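Local coordinates for capsid protein (Infectious hypodermal and hematopoietic necrosis virus, PDB 3N7X) that forms the 60-subunit icosahedral shell of a shrimp-infecting brevidensovirus, a parvovirus whose capsid protein is built on a beta-barrel, at residues Glu95-Arg98 / Tyr99-Val102; Lys103-Met106 / Lys107-Trp111; Leu306-Leu309 / Gln310-Ala314. All coordinates share one frame; numbering follows the deposited sequence.

Contact 1: Glu95-Arg98 / Tyr99-Val102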
loop_
_atom_site.group_PDB
_atom_site.type_symbol
_atom_site.label_atom_id
_atom_site.label_comp_id
_atom_site.label_asym_id
_atom_site.label_seq_id
_atom_site.Cartn_x
_atom_site.Cartn_y
_atom_site.Cartn_z
ATOM N N GLU A 95 -12.057 -12.029 103.523
ATOM C CA GLU A 95 -11.398 -12.244 102.247
ATOM C C GLU A 95 -12.267 -12.996 101.246
ATOM O O GLU A 95 -13.085 -13.836 101.623
ATOM C CB GLU A 95 -10.054 -12.958 102.449
ATOM C CG GLU A 95 -10.039 -14.021 103.520
ATOM C CD GLU A 95 -8.640 -14.569 103.792
ATOM O OE1 GLU A 95 -7.730 -13.772 104.114
ATOM O OE2 GLU A 95 -8.455 -15.804 103.692
ATOM N N THR A 96 -12.104 -12.655 99.969
ATOM C CA THR A 96 -12.845 -13.298 98.890
ATOM C C THR A 96 -12.310 -14.716 98.713
ATOM O O THR A 96 -11.151 -14.984 99.023
ATOM C CB THR A 96 -12.645 -12.553 97.560
ATOM O OG1 THR A 96 -11.245 -12.505 97.252
ATOM C CG2 THR A 96 -13.191 -11.138 97.646
ATOM N N GLN A 97 -13.144 -15.621 98.211
ATOM C CA GLN A 97 -12.704 -16.997 98.004
ATOM C C GLN A 97 -11.439 -17.026 97.165
ATOM O O GLN A 97 -10.511 -17.785 97.452
ATOM C CB GLN A 97 -13.777 -17.826 97.298
ATOM C CG GLN A 97 -14.768 -18.513 98.219
ATOM C CD GLN A 97 -14.100 -19.371 99.285
ATOM O OE1 GLN A 97 -13.994 -18.965 100.443
ATOM N NE2 GLN A 97 -13.642 -20.560 98.894
ATOM N N ARG A 98 -11.403 -16.199 96.127
ATOM C CA ARG A 98 -10.238 -16.168 95.262
ATOM C C ARG A 98 -8.981 -15.754 96.013
ATOM O O ARG A 98 -7.955 -16.428 95.919
ATOM C CB ARG A 98 -10.493 -15.265 94.050
ATOM C CG ARG A 98 -11.559 -15.855 93.130
ATOM C CD ARG A 98 -11.667 -15.186 91.766
ATOM N NE ARG A 98 -12.549 -15.976 90.908
ATOM C CZ ARG A 98 -12.519 -15.985 89.577
ATOM N NH1 ARG A 98 -11.648 -15.236 88.912
ATOM N NH2 ARG A 98 -13.351 -16.773 88.907
ATOM N N TYR A 99 -9.045 -14.670 96.776
ATOM C CA TYR A 99 -7.862 -14.264 97.515
ATOM C C TYR A 99 -7.465 -15.378 98.481
ATOM O O TYR A 99 -6.295 -15.751 98.579
ATOM C CB TYR A 99 -8.115 -12.965 98.285
ATOM C CG TYR A 99 -6.985 -12.593 99.227
ATOM C CD1 TYR A 99 -5.648 -12.688 98.825
ATOM C CD2 TYR A 99 -7.250 -12.159 100.528
ATOM C CE1 TYR A 99 -4.601 -12.361 99.699
ATOM C CE2 TYR A 99 -6.214 -11.828 101.408
ATOM C CZ TYR A 99 -4.894 -11.933 100.989
ATOM O OH TYR A 99 -3.877 -11.613 101.864
ATOM N N LYS A 100 -8.456 -15.923 99.175
ATOM C CA LYS A 100 -8.223 -16.982 100.143
ATOM C C LYS A 100 -7.457 -18.175 99.571
ATOM O O LYS A 100 -6.534 -18.688 100.202
ATOM C CB LYS A 100 -9.563 -17.451 100.706
ATOM C CG LYS A 100 -9.467 -18.492 101.800
ATOM C CD LYS A 100 -10.858 -18.847 102.296
ATOM C CE LYS A 100 -10.827 -19.905 103.393
ATOM N NZ LYS A 100 -12.209 -20.256 103.857
ATOM N N MET A 101 -7.831 -18.605 98.373
ATOM C CA MET A 101 -7.192 -19.753 97.746
ATOM C C MET A 101 -5.797 -19.529 97.176
ATOM O O MET A 101 -5.089 -20.500 96.910
ATOM C CB MET A 101 -8.086 -20.296 96.637
ATOM C CG MET A 101 -9.478 -20.663 97.101
ATOM S SD MET A 101 -9.464 -22.073 98.203
ATOM C CE MET A 101 -9.811 -23.357 97.070
ATOM N N VAL A 102 -5.396 -18.276 96.975
ATOM C CA VAL A 102 -4.069 -18.002 96.422
ATOM C C VAL A 102 -3.206 -17.185 97.365
ATOM O O VAL A 102 -2.062 -16.867 97.054
ATOM C CB VAL A 102 -4.151 -17.240 95.084
ATOM C CG1 VAL A 102 -4.879 -18.082 94.060
ATOM C CG2 VAL A 102 -4.852 -15.904 95.280
HETATM O O HOH W 1 -14.878 -18.299 103.163
#
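With Thr96 chi1 at 58°, OG1 turns back to the amide and CB of Tyr99, while Tyr99 CG, anti to its backbone N (chi1 172°), sends the ring toward Glu95 at the first turn of helix 97-109. Thr96 is the N-cap: its OG1 accepts from Tyr99 N at 3.1 Å, with an N-H...O angle of 160°, and touches Tyr99 CB, the two side chains crossing at about a right angle. The same hydroxyl also bonds Leu83 O, which ties the cap to the preceding chain. The first helical bond, Lys100 N to Thr96 O at 2.9 Å, is nearly straight, and Met101 N follows onto Gln97 O. Glu95 brings CB to the edge of the Tyr99 ring, 3.5 Å from CD2, its carboxylate plane steeply inclined to the ring. Its OE2 lies against Lys100 CG, not against NZ, which is 5.8 Å from it. In a second subunit, Arg98 NE bonds Pro298 O, Arg98 NH1 forms a salt bridge with Asp44, and Gln97 NE2 bonds Tyr109. Gln97 and Lys100 run side by side, and a water donates to Gln97 OE1 at 2.9 Å while accepting weakly from Lys100 NZ.

Contact 2: Lys103-Met106 / Lys107-Trp111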
loop_
_atom_site.group_PDB
_atom_site.type_symbol
_atom_site.label_atom_id
_atom_site.label_comp_id
_atom_site.label_asym_id
_atom_site.label_seq_id
_atom_site.Cartn_x
_atom_site.Cartn_y
_atom_site.Cartn_z
ATOM N N LYS A 103 -3.775 -16.846 98.513
ATOM C CA LYS A 103 -3.097 -16.062 99.535
ATOM C C LYS A 103 -1.703 -16.602 99.861
ATOM O O LYS A 103 -0.715 -15.864 99.854
ATOM C CB LYS A 103 -3.968 -16.064 100.786
ATOM C CG LYS A 103 -3.437 -15.323 101.989
ATOM C CD LYS A 103 -4.425 -15.549 103.118
ATOM C CE LYS A 103 -4.018 -14.901 104.414
ATOM N NZ LYS A 103 -4.969 -15.335 105.476
ATOM N N SER A 104 -1.625 -17.897 100.136
ATOM C CA SER A 104 -0.359 -18.511 100.493
ATOM C C SER A 104 0.677 -18.414 99.376
ATOM O O SER A 104 1.841 -18.078 99.616
ATOM C CB SER A 104 -0.587 -19.974 100.871
ATOM O OG SER A 104 0.518 -20.476 101.598
ATOM N N MET A 105 0.253 -18.716 98.156
ATOM C CA MET A 105 1.146 -18.660 97.011
ATOM C C MET A 105 1.616 -17.223 96.772
ATOM O O MET A 105 2.795 -16.984 96.512
ATOM C CB MET A 105 0.437 -19.204 95.776
ATOM C CG MET A 105 1.378 -19.717 94.706
ATOM S SD MET A 105 0.498 -20.226 93.218
ATOM C CE MET A 105 -0.334 -21.661 93.822
ATOM N N MET A 106 0.691 -16.270 96.858
ATOM C CA MET A 106 1.019 -14.860 96.675
ATOM C C MET A 106 2.100 -14.455 97.650
ATOM O O MET A 106 3.135 -13.913 97.273
ATOM C CB MET A 106 -0.172 -13.972 96.993
ATOM C CG MET A 106 -1.250 -13.930 95.980
ATOM S SD MET A 106 -2.511 -12.855 96.661
ATOM C CE MET A 106 -1.677 -11.248 96.613
ATOM N N LYS A 107 1.806 -14.696 98.919
ATOM C CA LYS A 107 2.689 -14.351 100.010
ATOM C C LYS A 107 4.114 -14.827 99.810
ATOM O O LYS A 107 5.063 -14.069 99.991
ATOM C CB LYS A 107 2.148 -14.939 101.315
ATOM C CG LYS A 107 3.059 -14.715 102.517
ATOM C CD LYS A 107 2.608 -15.522 103.729
ATOM C CE LYS A 107 2.645 -17.021 103.440
ATOM N NZ LYS A 107 2.244 -17.856 104.619
ATOM N N THR A 108 4.260 -16.085 99.425
ATOM C CA THR A 108 5.578 -16.664 99.265
ATOM C C THR A 108 6.286 -16.485 97.933
ATOM O O THR A 108 7.488 -16.237 97.901
ATOM C CB THR A 108 5.530 -18.166 99.565
ATOM O OG1 THR A 108 4.995 -18.368 100.879
ATOM C CG2 THR A 108 6.923 -18.770 99.483
ATOM N N TYR A 109 5.559 -16.602 96.833
ATOM C CA TYR A 109 6.207 -16.512 95.537
ATOM C C TYR A 109 6.068 -15.222 94.749
ATOM O O TYR A 109 6.758 -15.038 93.752
ATOM C CB TYR A 109 5.784 -17.719 94.705
ATOM C CG TYR A 109 6.202 -19.009 95.379
ATOM C CD1 TYR A 109 7.541 -19.406 95.384
ATOM C CD2 TYR A 109 5.281 -19.787 96.086
ATOM C CE1 TYR A 109 7.955 -20.540 96.079
ATOM C CE2 TYR A 109 5.691 -20.926 96.792
ATOM C CZ TYR A 109 7.029 -21.292 96.781
ATOM O OH TYR A 109 7.458 -22.398 97.481
ATOM N N GLY A 110 5.188 -14.327 95.181
ATOM C CA GLY A 110 5.066 -13.060 94.479
ATOM C C GLY A 110 3.870 -12.841 93.576
ATOM O O GLY A 110 3.258 -13.788 93.070
ATOM N N TRP A 111 3.559 -11.568 93.358
ATOM C CA TRP A 111 2.426 -11.188 92.533
ATOM C C TRP A 111 2.603 -9.804 91.907
ATOM O O TRP A 111 3.501 -9.046 92.282
ATOM C CB TRP A 111 1.155 -11.194 93.386
ATOM C CG TRP A 111 1.326 -10.461 94.689
ATOM C CD1 TRP A 111 1.644 -11.006 95.900
ATOM C CD2 TRP A 111 1.232 -9.043 94.901
ATOM N NE1 TRP A 111 1.754 -10.019 96.853
ATOM C CE2 TRP A 111 1.505 -8.806 96.267
ATOM C CE3 TRP A 111 0.946 -7.952 94.068
ATOM C CZ2 TRP A 111 1.497 -7.517 96.824
ATOM C CZ3 TRP A 111 0.938 -6.669 94.621
ATOM C CH2 TRP A 111 1.212 -6.465 95.989
#
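The C-terminal end of helix 97-109 and its exit into strand 111-131 make this contact, and Met106 meeting Trp111 just past the helix end is its main side-chain pair. The terminal methyl CE of Met106 lies over one face of the indole, 3.6 Å from the centroid of the five-membered ring and 18° off its normal, a CH-pi contact. CD1 of Trp111 is the atom nearest that methyl, at 3.4 Å. The sulfur SD stands farther back, 5.1 Å from the same centroid and oblique to it, so the Met-aromatic contact is made chiefly through the methyl. The Met106 chain runs extended through chi2 (178°) and turns at chi3, which swings CE back over the indole. Leu293 and Val295 of strand 281-296 also pack on Met106, and Trp111 NE1 bonds Gly223 O.

Next to it in sequence, the side chains of Met105 and Tyr109 cross at about a right angle, Met105 CG 4.1 Å from Tyr109 CD2. Met101 of a second subunit packs on both side chains. Four successive i to i+4 backbone bonds carry the helix to its end, Tyr109 N to Met105 O being the shortest at 2.8 Å. Ser104 O takes Thr108 N and, weakly, Thr108 OG1. The last bond, Gly110 N to Met106 O at 3.0 Å, is more bent, and Gly110 then leaves helical geometry with a phi of 105°, a positive-phi glycine of the kind that often terminates helices.

Contact 3: Leu306-Leu309 / Gln310-Ala314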
loop_
_atom_site.group_PDB
_atom_site.type_symbol
_atom_site.label_atom_id
_atom_site.label_comp_id
_atom_site.label_asym_id
_atom_site.label_seq_id
_atom_site.Cartn_x
_atom_site.Cartn_y
_atom_site.Cartn_z
ATOM N N LEU A 306 14.178 -20.285 98.086
ATOM C CA LEU A 306 14.568 -19.102 98.846
ATOM C C LEU A 306 15.002 -17.984 97.916
ATOM O O LEU A 306 15.087 -16.822 98.314
ATOM C CB LEU A 306 15.721 -19.432 99.785
ATOM C CG LEU A 306 15.399 -20.392 100.927
ATOM C CD1 LEU A 306 16.690 -20.754 101.643
ATOM C CD2 LEU A 306 14.398 -19.750 101.887
ATOM N N GLY A 307 15.276 -18.357 96.671
ATOM C CA GLY A 307 15.726 -17.399 95.685
ATOM C C GLY A 307 14.876 -16.156 95.533
ATOM O O GLY A 307 15.409 -15.074 95.287
ATOM N N MET A 308 13.563 -16.294 95.684
ATOM C CA MET A 308 12.684 -15.144 95.521
ATOM C C MET A 308 13.031 -13.993 96.463
ATOM O O MET A 308 12.654 -12.847 96.215
ATOM C CB MET A 308 11.211 -15.554 95.691
ATOM C CG MET A 308 10.754 -15.811 97.118
ATOM S SD MET A 308 11.393 -17.332 97.848
ATOM C CE MET A 308 10.413 -18.545 96.995
ATOM N N LEU A 309 13.757 -14.285 97.536
ATOM C CA LEU A 309 14.138 -13.241 98.480
ATOM C C LEU A 309 15.017 -12.178 97.828
ATOM O O LEU A 309 15.133 -11.060 98.335
ATOM C CB LEU A 309 14.887 -13.840 99.672
ATOM C CG LEU A 309 14.072 -14.729 100.614
ATOM C CD1 LEU A 309 14.963 -15.239 101.733
ATOM C CD2 LEU A 309 12.902 -13.943 101.182
ATOM N N GLN A 310 15.633 -12.530 96.704
ATOM C CA GLN A 310 16.514 -11.611 95.997
ATOM C C GLN A 310 15.794 -10.636 95.079
ATOM O O GLN A 310 16.352 -9.596 94.724
ATOM C CB GLN A 310 17.536 -12.384 95.161
ATOM C CG GLN A 310 18.600 -13.108 95.948
ATOM C CD GLN A 310 19.632 -13.742 95.041
ATOM O OE1 GLN A 310 20.259 -13.061 94.232
ATOM N NE2 GLN A 310 19.813 -15.048 95.167
ATOM N N TYR A 311 14.565 -10.957 94.684
ATOM C CA TYR A 311 13.849 -10.067 93.778
ATOM C C TYR A 311 12.430 -9.674 94.176
ATOM O O TYR A 311 11.848 -8.783 93.561
ATOM C CB TYR A 311 13.851 -10.656 92.360
ATOM C CG TYR A 311 13.204 -12.015 92.257
ATOM C CD1 TYR A 311 11.817 -12.149 92.209
ATOM C CD2 TYR A 311 13.980 -13.175 92.233
ATOM C CE1 TYR A 311 11.214 -13.405 92.140
ATOM C CE2 TYR A 311 13.390 -14.437 92.167
ATOM C CZ TYR A 311 12.005 -14.546 92.120
ATOM O OH TYR A 311 11.416 -15.791 92.053
ATOM N N LEU A 312 11.859 -10.323 95.183
ATOM C CA LEU A 312 10.513 -9.943 95.603
ATOM C C LEU A 312 10.557 -8.618 96.348
ATOM O O LEU A 312 11.168 -8.509 97.410
ATOM C CB LEU A 312 9.882 -10.998 96.513
ATOM C CG LEU A 312 9.334 -12.262 95.851
ATOM C CD1 LEU A 312 8.506 -13.032 96.874
ATOM C CD2 LEU A 312 8.468 -11.897 94.653
ATOM N N HIS A 313 9.920 -7.605 95.780
ATOM C CA HIS A 313 9.884 -6.299 96.415
ATOM C C HIS A 313 8.724 -6.241 97.398
ATOM O O HIS A 313 7.832 -7.089 97.377
ATOM C CB HIS A 313 9.724 -5.204 95.359
ATOM C CG HIS A 313 10.974 -4.921 94.587
ATOM N ND1 HIS A 313 11.638 -5.888 93.862
ATOM C CD2 HIS A 313 11.684 -3.777 94.430
ATOM C CE1 HIS A 313 12.702 -5.351 93.292
ATOM N NE2 HIS A 313 12.753 -4.072 93.620
ATOM N N ALA A 314 8.746 -5.243 98.270
ATOM C CA ALA A 314 7.676 -5.072 99.240
ATOM C C ALA A 314 6.842 -3.883 98.785
ATOM O O ALA A 314 7.370 -2.797 98.527
ATOM C CB ALA A 314 8.251 -4.816 100.624
HETATM O O HOH W 2 12.453 -10.075 99.332
#
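Met308 and Tyr311 meet through backbone and ring: CA of Met308 lies over one face of the phenol, 3.8 Å from its centroid and displaced toward the rim on the CE2 and CZ side, a CH-pi contact. Met308 CB continues along the ring to 3.8 Å from Tyr311 CZ. With chi1 at 60°, the tyrosine CG sits between its own backbone N and carbonyl carbon, and this folds the ring back over the preceding turn. On a second flank Met308 and Leu312 lie side by side, pointing the same way, with Met308 CG 3.6 Å from Leu312 CD1.

The backbone of the turn sets these positions. Residues 307-309 have helical backbone angles without forming a regular helix. Met308 O is gripped by two amides: Leu312 N approaches at 2.8 Å with a C=O...N angle of 170°, whereas Tyr311 N, at 3.1 Å, comes from well above the carbonyl plane. Gln310 N makes an i to i+3 bond to Gly307 O at 2.9 Å, again from above the plane of the acceptor. A water donates to both Leu309 O and Leu312 O, spanning the far end of the turn.

Farther out, His313 ND1 donates to Tyr311 O, with the oxygen close to the imidazole plane, while NE2 accepts from Val251 N and Trp242 meets the ring nearly perpendicularly. The Gln310 amide faces a third subunit, giving NE2 to Ile325 O and receiving Gln239 N and His327 N at OE1. Beyond Tyr311 the chain enters the short, weakly bonded strand 312-313, which pairs in parallel with strand 220-221, Leu312 packing on Trp220 and His313 on Tyr221.

In the fold
Contacts 1 and 2 follow one another along helix 97-109, from its N-cap to its exit, their centres 12 Å apart; Glu95 OE1 and Lys103 NZ form a long, weak ion pair between them, and Tyr99 CE1 packs on Met106 SD at 3.7 Å. Contact 3 comes much later, after strand 281-296, yet its centre is only 11 Å from that of contact 2, where Met308 CE meets Tyr109 CE1 at 3.3 Å. Contacts 1 and 3 do not touch, their nearest atoms being about 11 Å apart. The helix faces a second subunit and the 306-314 turn a third, so the three, linked through contact 2, run from one intersubunit interface to another.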